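Local structure of ribonucleoside-diphosphate reductase (Pseudomonas aeruginosa, 5IM3) at residues F278-E281 with K282-K285; G616-T620 with A621-K625; A773-A776 with N777-G780. The protein is an allosterically regulated, dATP-binding class I ribonucleotide reductase that probably makes deoxyribonucleotides for DNA synthesis from the corresponding ribonucleotides. All coordinates share one frame; numbering follows the deposited sequence.

From the N terminus, the three contacts come in series: none nests in or crosses another, and each is local, within one continuous run of eight to ten residues, and closes no long loop. Contact 1 starts helix 280-286, which packs among helices 250-267, 319-330 and 337-349. Contact 2 lies where the chain, having left barrel strand 600-608, enters helix 620-640 beside helix 679-707. Contact 3 spans helix 773-779, near the centre of the folded chain, joining strand 659-663 to helices 297-307 and 357-362. Contacts 1 and 2 are the same device, an aspartate N-cap with a hydrophobic staple, with centres about 30 Å apart. Contact 3 takes in the C-terminal end of its helix instead, its centre about 21 Å from that of contact 2.

Contact 1 (F278-E281 with K282-K285); sequences FDLE and KLGK
Asp279 turns CG anti to its own nitrogen (chi1 -171°), which carries OD1 over the start of the helix to Lys282 N; Glu281, bent at chi2 (-101°), swings its carboxylate to the extended chain of Lys285. The first meeting is an N-cap: Lys282 N donates to Asp279 OD1 at 3.0 Å, nearly straight at 165°, reaching the oxygen from above the carboxylate plane. Leu283 N closes the same turn on Asp279 O at 3.0 Å. The Asp279 backbone N donates to Glu338, so the capping residue is held from a second helix as well. Across the cap, Leu283 CD1 sits 3.8 Å from both Phe278 CB and Phe278 CD2, an i to i+5 hydrophobic staple, and helices 319-330 and 337-349 cover this apolar side. Glu281 OE2 and Lys285 NZ form a salt bridge at 2.8 Å on the exposed side, the ammonium again lying above the carboxylate plane. The two acids thus work differently: the Asp279 carboxylate satisfies an amide of the first turn, where the helix dipole would probably favour its negative charge, while Glu281 joins two exposed side chains one turn apart, in an arrangement that a crystal neighbour touching both may influence.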
loop_
_atom_site.group_PDB
_atom_site.type_symbol
_atom_site.label_atom_id
_atom_site.label_comp_id
_atom_site.label_asym_id
_atom_site.label_seq_id
_atom_site.Cartn_x
_atom_site.Cartn_y
_atom_site.Cartn_z
ATOM N N PHE A 278 38.491 58.920 13.816
ATOM C CA PHE A 278 39.515 58.341 12.964
ATOM C C PHE A 278 40.125 59.412 12.068
ATOM O O PHE A 278 39.546 60.480 11.847
ATOM C CB PHE A 278 38.937 57.224 12.094
ATOM C CG PHE A 278 38.739 55.922 12.815
ATOM C CD1 PHE A 278 37.579 55.680 13.535
ATOM C CD2 PHE A 278 39.703 54.927 12.754
ATOM C CE1 PHE A 278 37.390 54.477 14.191
ATOM C CE2 PHE A 278 39.517 53.720 13.408
ATOM C CZ PHE A 278 38.359 53.496 14.126
ATOM N N ASP A 279 41.311 59.111 11.546
ATOM C CA ASP A 279 41.973 59.984 10.578
ATOM C C ASP A 279 41.465 59.586 9.200
ATOM O O ASP A 279 42.024 58.716 8.532
ATOM C CB ASP A 279 43.488 59.869 10.688
ATOM C CG ASP A 279 44.209 60.916 9.869
ATOM O OD1 ASP A 279 43.794 61.163 8.718
ATOM O OD2 ASP A 279 45.189 61.497 10.382
ATOM N N LEU A 280 40.387 60.240 8.765
ATOM C CA LEU A 280 39.717 59.826 7.538
ATOM C C LEU A 280 40.579 60.076 6.306
ATOM O O LEU A 280 40.463 59.343 5.317
ATOM C CB LEU A 280 38.376 60.546 7.412
ATOM C CG LEU A 280 37.434 60.337 8.604
ATOM C CD1 LEU A 280 36.175 61.178 8.461
ATOM C CD2 LEU A 280 37.077 58.862 8.767
ATOM N N GLU A 281 41.443 61.095 6.337
ATOM C CA GLU A 281 42.339 61.324 5.207
ATOM C C GLU A 281 43.266 60.131 5.011
ATOM O O GLU A 281 43.456 59.652 3.887
ATOM C CB GLU A 281 43.141 62.610 5.425
ATOM C CG GLU A 281 43.857 63.117 4.177
ATOM C CD GLU A 281 45.337 62.784 4.162
ATOM O OE1 GLU A 281 45.761 61.892 4.922
ATOM O OE2 GLU A 281 46.084 63.427 3.395
ATOM N N LYS A 282 43.840 59.630 6.105
ATOM C CA LYS A 282 44.716 58.465 6.033
ATOM C C LYS A 282 43.949 57.213 5.615
ATOM O O LYS A 282 44.450 56.409 4.819
ATOM C CB LYS A 282 45.390 58.258 7.385
ATOM C CG LYS A 282 46.549 57.275 7.391
ATOM C CD LYS A 282 47.099 57.088 8.808
ATOM C CE LYS A 282 47.595 58.403 9.418
ATOM N NZ LYS A 282 48.012 58.255 10.834
ATOM N N LEU A 283 42.739 57.025 6.142
ATOM C CA LEU A 283 41.934 55.877 5.735
ATOM C C LEU A 283 41.435 56.025 4.307
ATOM O O LEU A 283 41.265 55.022 3.603
ATOM C CB LEU A 283 40.746 55.695 6.680
ATOM C CG LEU A 283 41.064 55.450 8.156
ATOM C CD1 LEU A 283 39.778 55.282 8.944
ATOM C CD2 LEU A 283 41.966 54.235 8.333
ATOM N N GLY A 284 41.189 57.259 3.863
ATOM C CA GLY A 284 40.749 57.471 2.496
ATOM C C GLY A 284 41.782 57.048 1.472
ATOM O O GLY A 284 41.432 56.661 0.354
ATOM N N LYS A 285 43.065 57.116 1.834
ATOM C CA LYS A 285 44.123 56.690 0.926
ATOM C C LYS A 285 44.319 55.179 0.943
ATOM O O LYS A 285 44.803 54.613 -0.043
ATOM C CB LYS A 285 45.436 57.381 1.289
ATOM C CG LYS A 285 45.437 58.878 1.044
ATOM C CD LYS A 285 46.720 59.503 1.550
ATOM C CE LYS A 285 46.749 60.998 1.295
ATOM N NZ LYS A 285 47.802 61.662 2.108
#

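Contact 2 (G616-T620 with A621-K625); sequences GKLDT and AKLEK
The Asp619 carboxylate has Lys622 lying over one face: Lys622 CB stands almost straight above Asp619 CG at 3.5 Å, and Lys622 N approaches OD1 from that same face. The methyl of Ala621 lies much closer to the carboxylate plane, beyond OD1, with its CB 3.7 Å from Asp619 OD1. Lys622 N donates to Asp619 OD1 at 3.1 Å, and although the donor is 68° out of the carboxylate plane, the N-H points almost exactly at the oxygen (175°). With chi1 at -166° the carboxyl group of Asp619 swings away from the residue's N and forward over the turn. The aspartate backbone is used too, for Leu623 N donates to Asp619 O at 3.1 Å. This is the N-cap of helix 620-640, entered through an inverse gamma turn centred on Asp619, in which Thr620 N makes a weak bond to Leu618 O. A hydrophobic staple completes the motif: Leu618 CD2 and Leu623 CD2, on the residues just before the cap and four after it, meet at 4.3 Å. Leu623 is buried and also packs on Ile692 of helix 679-707, while Leu618 leans on Ile613. Lys622 and Asp619 do not pair through their charges. The lysine side chain crosses the aspartate at about a right angle and runs on fully extended, so that NZ hydrogen-bonds Asn611 O and makes a long, weak ion pair with Asp352.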
loop_
_atom_site.group_PDB
_atom_site.type_symbol
_atom_site.label_atom_id
_atom_site.label_comp_id
_atom_site.label_asym_id
_atom_site.label_seq_id
_atom_site.Cartn_x
_atom_site.Cartn_y
_atom_site.Cartn_z
ATOM N N GLY A 616 47.493 25.124 -7.028
ATOM C CA GLY A 616 47.066 23.805 -6.618
ATOM C C GLY A 616 47.376 23.438 -5.185
ATOM O O GLY A 616 47.033 22.326 -4.765
ATOM N N LYS A 617 47.994 24.330 -4.413
ATOM C CA LYS A 617 48.433 24.010 -3.063
ATOM C C LYS A 617 47.870 25.010 -2.065
ATOM O O LYS A 617 47.521 26.142 -2.407
ATOM C CB LYS A 617 49.964 23.994 -2.967
ATOM C CG LYS A 617 50.575 22.612 -3.110
ATOM C CD LYS A 617 52.093 22.675 -3.154
ATOM C CE LYS A 617 52.702 21.288 -3.280
ATOM N NZ LYS A 617 54.135 21.336 -3.684
ATOM N N LEU A 618 47.790 24.570 -0.813
ATOM C CA LEU A 618 47.395 25.449 0.277
ATOM C C LEU A 618 48.547 26.389 0.608
ATOM O O LEU A 618 49.661 25.938 0.897
ATOM C CB LEU A 618 46.997 24.626 1.502
ATOM C CG LEU A 618 46.534 25.404 2.735
ATOM C CD1 LEU A 618 45.185 26.068 2.490
ATOM C CD2 LEU A 618 46.467 24.488 3.945
ATOM N N ASP A 619 48.284 27.692 0.557
ATOM C CA ASP A 619 49.295 28.699 0.881
ATOM C C ASP A 619 49.404 28.779 2.399
ATOM O O ASP A 619 48.776 29.612 3.054
ATOM C CB ASP A 619 48.939 30.047 0.268
ATOM C CG ASP A 619 50.101 31.019 0.291
ATOM O OD1 ASP A 619 50.991 30.868 1.157
ATOM O OD2 ASP A 619 50.126 31.932 -0.561
ATOM N N THR A 620 50.222 27.886 2.955
ATOM C CA THR A 620 50.437 27.829 4.398
ATOM C C THR A 620 50.820 29.192 4.968
ATOM O O THR A 620 50.336 29.586 6.036
ATOM C CB THR A 620 51.522 26.786 4.688
ATOM O OG1 THR A 620 51.067 25.497 4.255
ATOM C CG2 THR A 620 51.847 26.714 6.145
ATOM N N ALA A 621 51.686 29.928 4.267
ATOM C CA ALA A 621 52.189 31.196 4.790
ATOM C C ALA A 621 51.090 32.251 4.850
ATOM O O ALA A 621 50.902 32.910 5.880
ATOM C CB ALA A 621 53.357 31.686 3.934
ATOM N N LYS A 622 50.355 32.432 3.748
ATOM C CA LYS A 622 49.297 33.436 3.725
ATOM C C LYS A 622 48.196 33.103 4.721
ATOM O O LYS A 622 47.514 34.004 5.222
ATOM C CB LYS A 622 48.720 33.554 2.314
ATOM C CG LYS A 622 47.690 34.662 2.148
ATOM C CD LYS A 622 47.112 34.692 0.741
ATOM C CE LYS A 622 46.103 35.820 0.583
ATOM N NZ LYS A 622 45.455 35.812 -0.757
ATOM N N LEU A 623 48.016 31.816 5.024
ATOM C CA LEU A 623 46.959 31.403 5.938
ATOM C C LEU A 623 47.223 31.907 7.351
ATOM O O LEU A 623 46.298 32.346 8.043
ATOM C CB LEU A 623 46.837 29.881 5.921
ATOM C CG LEU A 623 45.683 29.259 6.707
ATOM C CD1 LEU A 623 44.334 29.688 6.146
ATOM C CD2 LEU A 623 45.826 27.746 6.683
ATOM N N GLU A 624 48.481 31.854 7.798
ATOM C CA GLU A 624 48.806 32.325 9.139
ATOM C C GLU A 624 48.476 33.805 9.297
ATOM O O GLU A 624 47.893 34.212 10.309
ATOM C CB GLU A 624 50.282 32.066 9.441
ATOM C CG GLU A 624 50.756 32.659 10.762
ATOM C CD GLU A 624 52.156 32.223 11.137
ATOM O OE1 GLU A 624 52.820 31.562 10.310
ATOM O OE2 GLU A 624 52.594 32.541 12.262
ATOM N N LYS A 625 48.838 34.623 8.305
ATOM C CA LYS A 625 48.581 36.057 8.394
ATOM C C LYS A 625 47.090 36.350 8.500
ATOM O O LYS A 625 46.674 37.209 9.287
ATOM C CB LYS A 625 49.181 36.766 7.182
ATOM C CG LYS A 625 50.697 36.732 7.156
ATOM C CD LYS A 625 51.210 36.346 5.786
ATOM C CE LYS A 625 52.722 36.269 5.761
ATOM N NZ LYS A 625 53.215 35.837 4.427
#

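Contact 3 (A773-A776 with N777-G780); sequences ATIA and NITG
From Ala773 on, the backbone keeps to i to i+4 helical bonding, weak at both ends, with Ile778 N on Thr774 O at 2.8 Å and Thr779 N on Ile775 O at 3.1 Å, until Gly780 leaves the helix with positive phi (79°). Thr779 folds its hydroxyl back on the preceding turn: OG1 stands between the backbone N and the carbonyl carbon (chi1 58°), and donates to Ile775 O at 2.8 Å. That donor lies in the carbonyl plane on a lone pair, whereas Thr779 N reaches the same oxygen from above the plane, so one acceptor takes two bonds from one residue and the hydroxyl of this buried threonine has its donor used within the helix. This threonine-to-carbonyl bond comes in the last turn of helix 773-779, a short helix of the barrel domain wedged between strand 659-663, whose Met663 touches Ile775, Ala776 and Thr779, and helices 297-307 and 357-362. On the flank toward those two helices, Thr774 and Ile778 pack obliquely, Thr774 CG2 lying 3.7 Å from Ile778 CD1. Ile778 CG1 also passes close over the backbone, 3.2 Å from Thr774 O. Asn777 leans back along the helix, bringing its OD1 within 3.3 Å of Ala773 O; both are acceptors and do not bond, and OD1 instead takes a weak hydrogen bond from Gln783.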
loop_
_atom_site.group_PDB
_atom_site.type_symbol
_atom_site.label_atom_id
_atom_site.label_comp_id
_atom_site.label_asym_id
_atom_site.label_seq_id
_atom_site.Cartn_x
_atom_site.Cartn_y
_atom_site.Cartn_z
ATOM N N ALA A 773 25.853 30.974 4.698
ATOM C CA ALA A 773 24.982 31.254 3.560
ATOM C C ALA A 773 25.309 32.596 2.910
ATOM O O ALA A 773 25.709 32.659 1.742
ATOM C CB ALA A 773 23.522 31.222 4.014
ATOM N N THR A 774 25.148 33.686 3.661
ATOM C CA THR A 774 25.280 35.013 3.070
ATOM C C THR A 774 26.731 35.331 2.721
ATOM O O THR A 774 27.022 35.795 1.612
ATOM C CB THR A 774 24.708 36.066 4.019
ATOM O OG1 THR A 774 23.332 35.773 4.281
ATOM C CG2 THR A 774 24.816 37.458 3.409
ATOM N N ILE A 775 27.660 35.087 3.651
ATOM C CA ILE A 775 29.031 35.552 3.459
ATOM C C ILE A 775 29.773 34.737 2.404
ATOM O O ILE A 775 30.732 35.238 1.806
ATOM C CB ILE A 775 29.805 35.552 4.794
ATOM C CG1 ILE A 775 29.884 34.147 5.391
ATOM C CG2 ILE A 775 29.152 36.521 5.779
ATOM C CD1 ILE A 775 30.697 34.081 6.676
ATOM N N ALA A 776 29.367 33.491 2.159
ATOM C CA ALA A 776 29.905 32.758 1.019
ATOM C C ALA A 776 29.408 33.356 -0.292
ATOM O O ALA A 776 30.172 33.477 -1.256
ATOM C CB ALA A 776 29.529 31.278 1.114
ATOM N N ASN A 777 28.131 33.742 -0.342
ATOM C CA ASN A 777 27.609 34.433 -1.517
ATOM C C ASN A 777 28.295 35.777 -1.717
ATOM O O ASN A 777 28.549 36.189 -2.855
ATOM C CB ASN A 777 26.099 34.629 -1.385
ATOM C CG ASN A 777 25.327 33.335 -1.517
ATOM O OD1 ASN A 777 25.904 32.247 -1.517
ATOM N ND2 ASN A 777 24.010 33.445 -1.632
ATOM N N ILE A 778 28.589 36.486 -0.624
ATOM C CA ILE A 778 29.264 37.775 -0.744
ATOM C C ILE A 778 30.648 37.588 -1.351
ATOM O O ILE A 778 31.072 38.361 -2.216
ATOM C CB ILE A 778 29.334 38.476 0.626
ATOM C CG1 ILE A 778 27.927 38.845 1.106
ATOM C CG2 ILE A 778 30.209 39.729 0.550
ATOM C CD1 ILE A 778 27.874 39.342 2.533
ATOM N N THR A 779 31.369 36.558 -0.915
ATOM C CA THR A 779 32.724 36.301 -1.378
ATOM C C THR A 779 32.778 35.401 -2.607
ATOM O O THR A 779 33.851 35.255 -3.199
ATOM C CB THR A 779 33.554 35.673 -0.253
ATOM O OG1 THR A 779 32.929 34.461 0.185
ATOM C CG2 THR A 779 33.679 36.638 0.926
ATOM N N GLY A 780 31.660 34.794 -2.995
ATOM C CA GLY A 780 31.600 34.016 -4.220
ATOM C C GLY A 780 32.186 32.625 -4.134
ATOM O O GLY A 780 32.762 32.140 -5.115
#